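Local coordinates for putative alpha/beta hydrolase fold protein (Candidatus Nitrososphaera gargensis, PDB 5A62) that probably hydrolyses carboxylic esters, as a thaumarchaeal enzyme of the alpha/beta hydrolase fold, at residues Met74-Leu85 and Ile100-Gln111; Leu58-Met66 and Lys182-Ala191. All coordinates share one frame; numbering follows the deposited sequence. Where two conformers were deposited one is given.

Interaction 1 of 2, residues Met74-Leu85 and Ile100-Gln111. With ACT (acetate ion), chain B.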
loop_
_atom_site.group_PDB
_atom_site.type_symbol
_atom_site.label_atom_id
_atom_site.label_comp_id
_atom_site.label_asym_id
_atom_site.label_seq_id
_atom_site.Cartn_x
_atom_site.Cartn_y
_atom_site.Cartn_z
ATOM N N MET A 74 2.404 0.056 7.310
ATOM C CA MET A 74 2.761 0.793 8.495
ATOM C C MET A 74 3.343 -0.093 9.571
ATOM O O MET A 74 4.273 0.326 10.273
ATOM C CB MET A 74 1.551 1.528 9.087
ATOM C CG MET A 74 0.985 2.708 8.317
ATOM S SD MET A 74 2.191 3.922 7.777
ATOM C CE MET A 74 2.745 4.440 9.332
ATOM N N GLN A 75 2.820 -1.293 9.731
ATOM C CA GLN A 75 3.401 -2.196 10.720
ATOM C C GLN A 75 4.850 -2.431 10.568
ATOM O O GLN A 75 5.603 -2.528 11.537
ATOM C CB GLN A 75 2.622 -3.496 10.727
ATOM C CG GLN A 75 3.050 -4.419 11.842
ATOM C CD GLN A 75 2.767 -3.813 13.196
ATOM O OE1 GLN A 75 1.670 -3.267 13.422
ATOM N NE2 GLN A 75 3.735 -3.869 14.083
ATOM N N ASP A 76 5.331 -2.490 9.323
ATOM C CA ASP A 76 6.740 -2.636 9.052
ATOM C C ASP A 76 7.536 -1.459 9.583
ATOM O O ASP A 76 8.620 -1.647 10.093
ATOM C CB ASP A 76 6.983 -2.866 7.579
ATOM C CG ASP A 76 6.412 -4.175 7.124
ATOM O OD1 ASP A 76 6.783 -5.237 7.706
ATOM O OD2 ASP A 76 5.624 -4.197 6.143
ATOM N N LEU A 77 7.031 -0.259 9.427
ATOM C CA LEU A 77 7.684 0.919 9.983
ATOM C C LEU A 77 7.686 0.884 11.527
ATOM O O LEU A 77 8.652 1.305 12.164
ATOM C CB LEU A 77 7.026 2.234 9.536
ATOM C CG LEU A 77 7.091 2.485 8.045
ATOM C CD1 LEU A 77 6.481 3.817 7.703
ATOM C CD2 LEU A 77 8.495 2.427 7.448
ATOM N N ILE A 78 6.661 0.366 12.120
ATOM C CA ILE A 78 6.644 0.271 13.587
ATOM C C ILE A 78 7.684 -0.716 14.011
ATOM O O ILE A 78 8.409 -0.470 14.984
ATOM C CB ILE A 78 5.248 -0.141 14.099
ATOM C CG1 ILE A 78 4.101 0.656 13.506
ATOM C CG2 ILE A 78 5.225 -0.075 15.635
ATOM C CD1 ILE A 78 4.331 2.144 13.401
ATOM N N ASP A 79 7.788 -1.829 13.299
ATOM C CA ASP A 79 8.801 -2.834 13.622
ATOM C C ASP A 79 10.203 -2.256 13.424
ATOM O O ASP A 79 11.084 -2.536 14.262
ATOM C CB ASP A 79 8.576 -4.065 12.781
ATOM C CG ASP A 79 7.291 -4.788 13.092
ATOM O OD1 ASP A 79 6.661 -4.590 14.111
ATOM O OD2 ASP A 79 6.975 -5.670 12.238
ATOM N N ASP A 80 10.435 -1.430 12.437
ATOM C CA ASP A 80 11.755 -0.792 12.281
ATOM C C ASP A 80 12.071 0.019 13.478
ATOM O O ASP A 80 13.220 0.042 13.975
ATOM C CB ASP A 80 11.766 0.153 11.051
ATOM C CG ASP A 80 11.643 -0.559 9.689
ATOM O OD1 ASP A 80 11.902 -1.795 9.604
ATOM O OD2 ASP A 80 11.271 0.178 8.736
ATOM N N LEU A 81 11.115 0.791 13.984
ATOM C CA LEU A 81 11.326 1.630 15.183
ATOM C C LEU A 81 11.544 0.766 16.408
ATOM O O LEU A 81 12.428 1.090 17.232
ATOM C CB LEU A 81 10.100 2.504 15.399
ATOM C CG LEU A 81 10.121 3.393 16.632
ATOM C CD1 LEU A 81 11.313 4.286 16.683
ATOM C CD2 LEU A 81 8.821 4.215 16.725
ATOM N N ARG A 82 10.765 -0.288 16.551
ATOM C CA ARG A 82 10.970 -1.196 17.668
ATOM C C ARG A 82 12.367 -1.743 17.683
ATOM O O ARG A 82 13.022 -1.730 18.755
ATOM C CB ARG A 82 9.955 -2.321 17.637
ATOM C CG ARG A 82 10.065 -3.240 18.832
ATOM C CD ARG A 82 9.233 -4.515 18.644
ATOM N NE ARG A 82 9.317 -5.121 17.283
ATOM C CZ ARG A 82 10.248 -5.959 16.824
ATOM N NH1 ARG A 82 11.260 -6.378 17.564
ATOM N NH2 ARG A 82 10.172 -6.371 15.549
ATOM N N ARG A 83 12.862 -2.131 16.548
ATOM C CA ARG A 83 14.222 -2.694 16.472
ATOM C C ARG A 83 15.214 -1.639 16.839
ATOM O O ARG A 83 16.212 -1.917 17.542
ATOM C CB ARG A 83 14.492 -3.283 15.089
ATOM C CG ARG A 83 13.691 -4.570 14.895
ATOM C CD ARG A 83 14.151 -5.482 13.795
ATOM N NE ARG A 83 14.209 -4.706 12.590
ATOM C CZ ARG A 83 13.198 -4.478 11.757
ATOM N NH1 ARG A 83 12.032 -5.117 11.874
ATOM N NH2 ARG A 83 13.448 -3.696 10.699
ATOM N N LEU A 84 15.040 -0.404 16.402
ATOM C CA LEU A 84 15.997 0.650 16.744
ATOM C C LEU A 84 16.007 0.921 18.259
ATOM O O LEU A 84 17.065 1.072 18.857
ATOM C CB LEU A 84 15.654 1.950 15.980
ATOM C CG LEU A 84 16.532 3.145 16.294
ATOM C CD1 LEU A 84 17.995 2.905 15.921
ATOM C CD2 LEU A 84 15.983 4.368 15.582
ATOM N N LEU A 85 14.839 1.002 18.897
ATOM C CA LEU A 85 14.795 1.351 20.306
ATOM C C LEU A 85 15.297 0.164 21.116
ATOM O O LEU A 85 15.976 0.384 22.131
ATOM C CB LEU A 85 13.370 1.767 20.704
ATOM C CG LEU A 85 12.885 3.016 19.963
ATOM C CD1 LEU A 85 11.550 3.424 20.551
ATOM C CD2 LEU A 85 13.894 4.172 19.973
ATOM N N ILE A 100 3.602 11.554 9.046
ATOM C CA ILE A 100 3.710 10.104 9.220
ATOM C C ILE A 100 4.397 9.704 10.494
ATOM O O ILE A 100 4.083 8.669 11.086
ATOM C CB ILE A 100 4.365 9.381 7.980
ATOM C CG1 ILE A 100 4.000 7.896 7.943
ATOM C CG2 ILE A 100 5.867 9.549 7.945
ATOM C CD1 ILE A 100 4.502 7.138 6.739
ATOM N N GLY A 101 5.334 10.523 10.908
ATOM C CA GLY A 101 6.032 10.282 12.220
ATOM C C GLY A 101 5.074 10.263 13.361
ATOM O O GLY A 101 5.235 9.522 14.326
ATOM N N GLY A 102 4.039 11.052 13.301
ATOM C CA GLY A 102 2.940 11.110 14.290
ATOM C C GLY A 102 2.105 9.860 14.283
ATOM O O GLY A 102 1.767 9.262 15.313
ATOM N N ILE A 103 1.786 9.356 13.088
ATOM C CA ILE A 103 1.104 8.142 12.957
ATOM C C ILE A 103 1.914 6.953 13.538
ATOM O O ILE A 103 1.438 6.101 14.300
ATOM C CB ILE A 103 0.772 7.895 11.455
ATOM C CG1 ILE A 103 0.311 9.226 10.811
ATOM C CG2 ILE A 103 -0.246 6.821 11.513
ATOM C CD1 ILE A 103 -0.134 9.163 9.344
ATOM N N ILE A 104 3.188 6.904 13.146
ATOM C CA ILE A 104 4.076 5.897 13.649
ATOM C C ILE A 104 4.103 5.948 15.211
ATOM O O ILE A 104 4.045 4.900 15.825
ATOM C CB ILE A 104 5.493 6.084 13.057
ATOM C CG1 ILE A 104 5.442 5.730 11.553
ATOM C CG2 ILE A 104 6.517 5.257 13.821
ATOM C CD1 ILE A 104 6.663 6.224 10.793
ATOM N N SER A 105 4.241 7.157 15.771
ATOM C CA SER A 105 4.305 7.271 17.225
ATOM C C SER A 105 3.068 6.710 17.860
ATOM O O SER A 105 3.161 6.056 18.919
ATOM C CB SER A 105 4.550 8.694 17.695
ATOM O OG SER A 105 3.451 9.578 17.546
ATOM N N SER A 106 1.897 6.960 17.246
ATOM C CA SER A 106 0.669 6.488 17.820
ATOM C C SER A 106 0.541 4.967 17.790
ATOM O O SER A 106 0.129 4.331 18.770
ATOM C CB SER A 106 -0.494 7.224 17.161
ATOM O OG SER A 106 -0.743 6.757 15.849
ATOM N N MET A 107 0.970 4.335 16.709
ATOM C CA MET A 107 0.924 2.904 16.620
ATOM C C MET A 107 1.948 2.241 17.513
ATOM O O MET A 107 1.701 1.201 18.113
ATOM C CB MET A 107 1.197 2.456 15.152
ATOM C CG MET A 107 0.044 2.804 14.219
ATOM S SD MET A 107 0.324 2.294 12.516
ATOM C CE MET A 107 0.313 0.567 12.695
ATOM N N TYR A 108 3.110 2.837 17.703
ATOM C CA TYR A 108 4.091 2.315 18.573
ATOM C C TYR A 108 3.584 2.347 20.016
ATOM O O TYR A 108 3.694 1.353 20.698
ATOM C CB TYR A 108 5.462 3.053 18.401
ATOM C CG TYR A 108 6.552 2.437 19.211
ATOM C CD1 TYR A 108 7.314 1.383 18.732
ATOM C CD2 TYR A 108 6.792 2.847 20.492
ATOM C CE1 TYR A 108 8.277 0.814 19.547
ATOM C CE2 TYR A 108 7.802 2.317 21.251
ATOM C CZ TYR A 108 8.497 1.281 20.763
ATOM O OH TYR A 108 9.507 0.718 21.561
ATOM N N ALA A 109 3.049 3.479 20.424
ATOM C CA ALA A 109 2.461 3.598 21.773
ATOM C C ALA A 109 1.369 2.601 21.995
ATOM O O ALA A 109 1.287 1.957 23.085
ATOM C CB ALA A 109 1.950 4.989 21.997
ATOM N N ALA A 110 0.544 2.366 20.983
ATOM C CA ALA A 110 -0.561 1.443 21.118
ATOM C C ALA A 110 -0.055 0.046 21.308
ATOM O O ALA A 110 -0.600 -0.741 22.118
ATOM C CB ALA A 110 -1.448 1.522 19.939
ATOM N N GLN A 111 1.002 -0.290 20.597
ATOM C CA GLN A 111 1.520 -1.658 20.587
ATOM C C GLN A 111 2.496 -1.946 21.704
ATOM O O GLN A 111 2.648 -3.147 22.089
ATOM C CB GLN A 111 2.181 -1.946 19.208
ATOM C CG GLN A 111 1.197 -2.073 18.135
ATOM C CD GLN A 111 1.846 -2.295 16.784
ATOM O OE1 GLN A 111 2.967 -2.878 16.705
ATOM N NE2 GLN A 111 1.210 -1.746 15.715
HETATM C C ACT B . 3.175 12.553 5.624
HETATM O O ACT B . 3.186 13.294 4.609
HETATM O OXT ACT B . 4.188 12.407 6.249
HETATM C CH3 ACT B . 1.902 11.776 6.063
HETATM O O HOH W 1 11.280 -1.327 21.262
#

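Interaction 2 of 2, residues Leu58-Met66 and Lys182-Ala191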
loop_
_atom_site.group_PDB
_atom_site.type_symbol
_atom_site.label_atom_id
_atom_site.label_comp_id
_atom_site.label_asym_id
_atom_site.label_seq_id
_atom_site.Cartn_x
_atom_site.Cartn_y
_atom_site.Cartn_z
ATOM N N LEU A 58 13.550 7.139 7.937
ATOM C CA LEU A 58 12.639 6.145 7.419
ATOM C C LEU A 58 13.133 5.445 6.177
ATOM O O LEU A 58 13.942 5.969 5.447
ATOM C CB LEU A 58 11.299 6.790 7.104
ATOM C CG LEU A 58 10.569 7.400 8.287
ATOM C CD1 LEU A 58 9.260 8.039 7.751
ATOM C CD2 LEU A 58 10.317 6.472 9.419
ATOM N N ARG A 59 12.580 4.272 5.883
ATOM C CA ARG A 59 12.930 3.507 4.673
ATOM C C ARG A 59 12.948 4.394 3.474
ATOM O O ARG A 59 11.982 5.181 3.215
ATOM C CB ARG A 59 11.946 2.381 4.393
ATOM C CG ARG A 59 11.973 1.326 5.475
ATOM C CD ARG A 59 11.199 0.132 5.059
ATOM N NE ARG A 59 11.121 -0.835 6.155
ATOM C CZ ARG A 59 10.733 -2.095 6.000
ATOM N NH1 ARG A 59 10.460 -2.568 4.794
ATOM N NH2 ARG A 59 10.703 -2.858 7.107
ATOM N N GLY A 60 14.029 4.359 2.731
ATOM C CA GLY A 60 14.094 5.053 1.467
ATOM C C GLY A 60 14.262 6.554 1.535
ATOM O O GLY A 60 14.136 7.289 0.508
ATOM N N HIS A 61 14.495 7.096 2.739
ATOM C CA HIS A 61 14.667 8.510 2.951
ATOM C C HIS A 61 16.141 8.756 3.326
ATOM O O HIS A 61 16.677 8.187 4.259
ATOM C CB HIS A 61 13.776 9.006 4.071
ATOM C CG HIS A 61 12.335 9.097 3.665
ATOM N ND1 HIS A 61 11.557 8.029 3.268
ATOM C CD2 HIS A 61 11.559 10.192 3.536
ATOM C CE1 HIS A 61 10.350 8.477 2.937
ATOM N NE2 HIS A 61 10.325 9.783 3.081
ATOM N N HIS A 62 16.814 9.567 2.486
ATOM C CA HIS A 62 18.211 10.037 2.703
ATOM C C HIS A 62 19.103 8.825 2.842
ATOM O O HIS A 62 19.285 8.072 1.875
ATOM C CB HIS A 62 18.242 11.045 3.843
ATOM C CG HIS A 62 19.500 11.838 3.993
ATOM N ND1 HIS A 62 20.480 11.973 3.042
ATOM C CD2 HIS A 62 19.893 12.529 5.066
ATOM C CE1 HIS A 62 21.436 12.781 3.533
ATOM N NE2 HIS A 62 21.102 13.129 4.741
ATOM N N ARG A 63 19.641 8.596 4.019
ATOM C CA ARG A 63 20.661 7.540 4.231
ATOM C C ARG A 63 20.122 6.194 4.473
ATOM O O ARG A 63 20.909 5.231 4.448
ATOM C CB ARG A 63 21.631 7.961 5.339
ATOM C CG ARG A 63 22.458 9.160 4.899
ATOM C CD ARG A 63 23.066 9.937 6.048
ATOM N NE ARG A 63 22.063 10.729 6.779
ATOM C CZ ARG A 63 22.301 11.778 7.529
ATOM N NH1 ARG A 63 23.562 12.206 7.675
ATOM N NH2 ARG A 63 21.327 12.444 8.084
ATOM N N THR A 64 18.836 6.008 4.677
ATOM C CA THR A 64 18.213 4.698 4.832
ATOM C C THR A 64 17.727 4.137 3.507
ATOM O O THR A 64 17.092 4.830 2.749
ATOM C CB THR A 64 17.074 4.764 5.855
ATOM O OG1 THR A 64 17.606 5.197 7.112
ATOM C CG2 THR A 64 16.382 3.409 6.025
ATOM N N ASN A 65 18.056 2.914 3.240
ATOM C CA ASN A 65 17.676 2.163 2.077
ATOM C C ASN A 65 16.305 1.549 2.183
ATOM O O ASN A 65 15.549 1.883 3.096
ATOM C CB ASN A 65 18.724 1.126 1.777
ATOM C CG ASN A 65 18.684 0.005 2.760
ATOM O OD1 ASN A 65 18.175 0.127 3.841
ATOM N ND2 ASN A 65 19.149 -1.165 2.333
ATOM N N MET A 66 15.917 0.676 1.230
ATOM C CA MET A 66 14.678 -0.025 1.271
ATOM C C MET A 66 14.753 -1.480 1.696
ATOM O O MET A 66 13.749 -2.019 2.150
ATOM C CB MET A 66 14.006 0.081 -0.109
ATOM C CG MET A 66 13.635 1.476 -0.561
ATOM S SD MET A 66 12.339 2.223 0.416
ATOM C CE MET A 66 10.872 1.234 -0.030
ATOM N N LYS A 182 16.576 14.721 -0.766
ATOM C CA LYS A 182 17.323 13.550 -0.325
ATOM C C LYS A 182 16.436 12.275 -0.324
ATOM O O LYS A 182 16.973 11.190 -0.055
ATOM C CB LYS A 182 17.856 13.714 1.089
ATOM C CG LYS A 182 18.636 14.926 1.446
ATOM C CD LYS A 182 19.846 15.005 0.635
ATOM C CE LYS A 182 20.856 15.934 1.346
ATOM N NZ LYS A 182 20.559 17.267 0.911
ATOM N N THR A 183 15.160 12.427 -0.610
ATOM C CA THR A 183 14.279 11.291 -0.566
ATOM C C THR A 183 14.420 10.533 -1.873
ATOM O O THR A 183 14.358 11.122 -2.956
ATOM C CB THR A 183 12.851 11.817 -0.432
ATOM O OG1 THR A 183 12.730 12.736 0.680
ATOM C CG2 THR A 183 11.886 10.630 -0.151
ATOM N N SER A 184 14.560 9.221 -1.830
ATOM C CA SER A 184 14.513 8.438 -3.024
ATOM C C SER A 184 13.131 8.378 -3.615
ATOM O O SER A 184 12.151 8.473 -2.877
ATOM C CB SER A 184 15.056 7.044 -2.804
ATOM O OG SER A 184 14.171 6.226 -2.036
ATOM N N VAL A 185 13.044 8.206 -4.920
ATOM C CA VAL A 185 11.755 8.010 -5.571
ATOM C C VAL A 185 11.069 6.781 -4.990
ATOM O O VAL A 185 9.891 6.840 -4.647
ATOM C CB VAL A 185 11.923 7.879 -7.080
ATOM C CG1 VAL A 185 10.608 7.481 -7.741
ATOM C CG2 VAL A 185 12.555 9.118 -7.640
ATOM N N GLU A 186 11.778 5.684 -4.830
ATOM C CA GLU A 186 11.147 4.427 -4.353
ATOM C C GLU A 186 10.710 4.653 -2.941
ATOM O O GLU A 186 9.614 4.184 -2.553
ATOM C CB GLU A 186 12.048 3.200 -4.509
ATOM C CG GLU A 186 13.299 3.367 -3.827
ATOM C CD GLU A 186 14.446 4.156 -4.648
ATOM O OE1 GLU A 186 14.379 5.023 -5.684
ATOM O OE2 GLU A 186 15.607 3.821 -4.121
ATOM N N GLY A 187 11.420 5.411 -2.126
ATOM C CA GLY A 187 11.014 5.670 -0.779
ATOM C C GLY A 187 9.812 6.560 -0.695
ATOM O O GLY A 187 8.948 6.348 0.194
ATOM N N PHE A 188 9.719 7.617 -1.487
ATOM C CA PHE A 188 8.550 8.459 -1.506
ATOM C C PHE A 188 7.326 7.651 -1.896
ATOM O O PHE A 188 6.278 7.761 -1.240
ATOM C CB PHE A 188 8.792 9.611 -2.507
ATOM C CG PHE A 188 7.613 10.543 -2.556
ATOM C CD1 PHE A 188 7.416 11.513 -1.593
ATOM C CD2 PHE A 188 6.693 10.463 -3.587
ATOM C CE1 PHE A 188 6.290 12.334 -1.644
ATOM C CE2 PHE A 188 5.593 11.274 -3.626
ATOM C CZ PHE A 188 5.389 12.152 -2.661
ATOM N N VAL A 189 7.428 6.921 -3.005
ATOM C CA VAL A 189 6.331 6.122 -3.483
ATOM C C VAL A 189 5.864 5.147 -2.426
ATOM O O VAL A 189 4.677 5.084 -2.101
ATOM C CB VAL A 189 6.660 5.462 -4.796
ATOM C CG1 VAL A 189 5.585 4.501 -5.202
ATOM C CG2 VAL A 189 6.833 6.538 -5.873
ATOM N N ALA A 190 6.770 4.390 -1.828
ATOM C CA ALA A 190 6.385 3.398 -0.862
ATOM C C ALA A 190 5.736 4.020 0.355
ATOM O O ALA A 190 4.803 3.450 0.921
ATOM C CB ALA A 190 7.542 2.608 -0.425
ATOM N N ALA A 191 6.205 5.141 0.829
ATOM C CA ALA A 191 5.676 5.745 2.037
ATOM C C ALA A 191 4.244 6.209 1.806
ATOM O O ALA A 191 3.368 6.040 2.650
ATOM C CB ALA A 191 6.568 6.830 2.539
HETATM O O HOH W 2 9.608 4.509 2.113
HETATM O O HOH W 3 17.800 8.350 -0.531
#

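Interaction 1 of 2, residues Met74-Leu85 and Ile100-Gln111
M74 reaches across to helix 100-111 twice: CB lies against the M107 sulfur, while the chain, bent back at chi2 (-49°), folds its CE methyl onto I104 CG1 at 3.7 Å and against I100. Q75 meets Q111 amide to amide, from opposite directions. Q75 NE2 donates to Q111 OE1 at 2.9 Å, nearly straight at 167°, and Q111 NE2 returns a more bent bond to Q75 OE1 at 2.8 Å; both acceptors are met on a lone pair. The second hydrogen of Q75 NE2 goes to D79 OD1, which helps fix the rotation of this amide. L77 CD1 then touches the CD1 methyls of I100 and I104. I78 is a knob in the hole formed by I104, M107, Y108 and Q111, its CD1 pressed on M107 CB at 3.6 Å; reciprocally, I104 sits among M74, L77, I78 and L81. L81 CD2 lies obliquely against the Y108 ring, R82 CA comes to the ring edge, and L85 CD1 approaches Y108 OH at 3.5 Å. A water joins that hydroxyl to R82 O. I100 N donates to acetate OXT at 3.0 Å; the ion, probably from the crystallisation liquor, is also bound by I32 N. Crossing at -72°, the helices pack knobs-into-holes beside strand 25-29, and a GxSxG sequence that runs into helix 100-111 through G101 is consistent with the nucleophile elbow of alpha/beta hydrolases.

Interaction 2 of 2, residues Leu58-Met66 and Lys182-Ala191
With chi1 at 72°, S184 OG stands between its backbone N and carbonyl carbon and reaches G60 O; H61, its CG anti to the carbonyl carbon (chi1 -74°), lays its imidazole beside T183. S184 OG donates to G60 O at 2.8 Å on a lone pair in the carbonyl plane, while S184 N reaches the same oxygen at 3.1 Å, almost in line with the C=O bond. Two bonds grip one buried carbonyl, and S184 OG also accepts from G187 N as the helix N-cap. G60 and G187 approach to 3.9 Å between their CA atoms, leaving no space for a CB on either. T183 CG2 packs over one face of the H61 ring, 3.8 Å from its centroid, in a CH-pi contact. R59 O lies in the H61 ring plane and accepts from ND1 at 2.9 Å, although ND1 stands above the R59 carbonyl plane; H61 NE2 accepts a hydrogen bond from G33 N, so the ring is held at both nitrogens. K182 CG lies over a face of the H62 ring, and H62 N gives K182 O a weak bond. M66 brings CE to A190 CB at 3.6 Å. A water donates to both R59 O and G187 O. A single beta bridge (H61 with T183) and a serine-capped helix start join the loop after strand 52-56 to helix 185-194, inserted between strands 116-122 and 212-218 of this alpha/beta hydrolase fold.

From the N terminus, the chain leaves strand 52-56 through 58-66, enters helix 74-87, passes strand 93-98 and turns into helix 100-111, where interaction 1 closes a short loop of 14 residues. It then runs through strand 116-122 and several helices before 182-191 returns to 58-66, so interaction 2 closes a loop of 115 residues that contains the whole of interaction 1; the two nest and do not cross. Their centres lie about 16 Å apart, yet they touch: R59 makes a salt bridge with D80, and L58 packs on I100 and I104. Local helix packing beside the sheet is thereby linked to the long-range closure by the inserted helices.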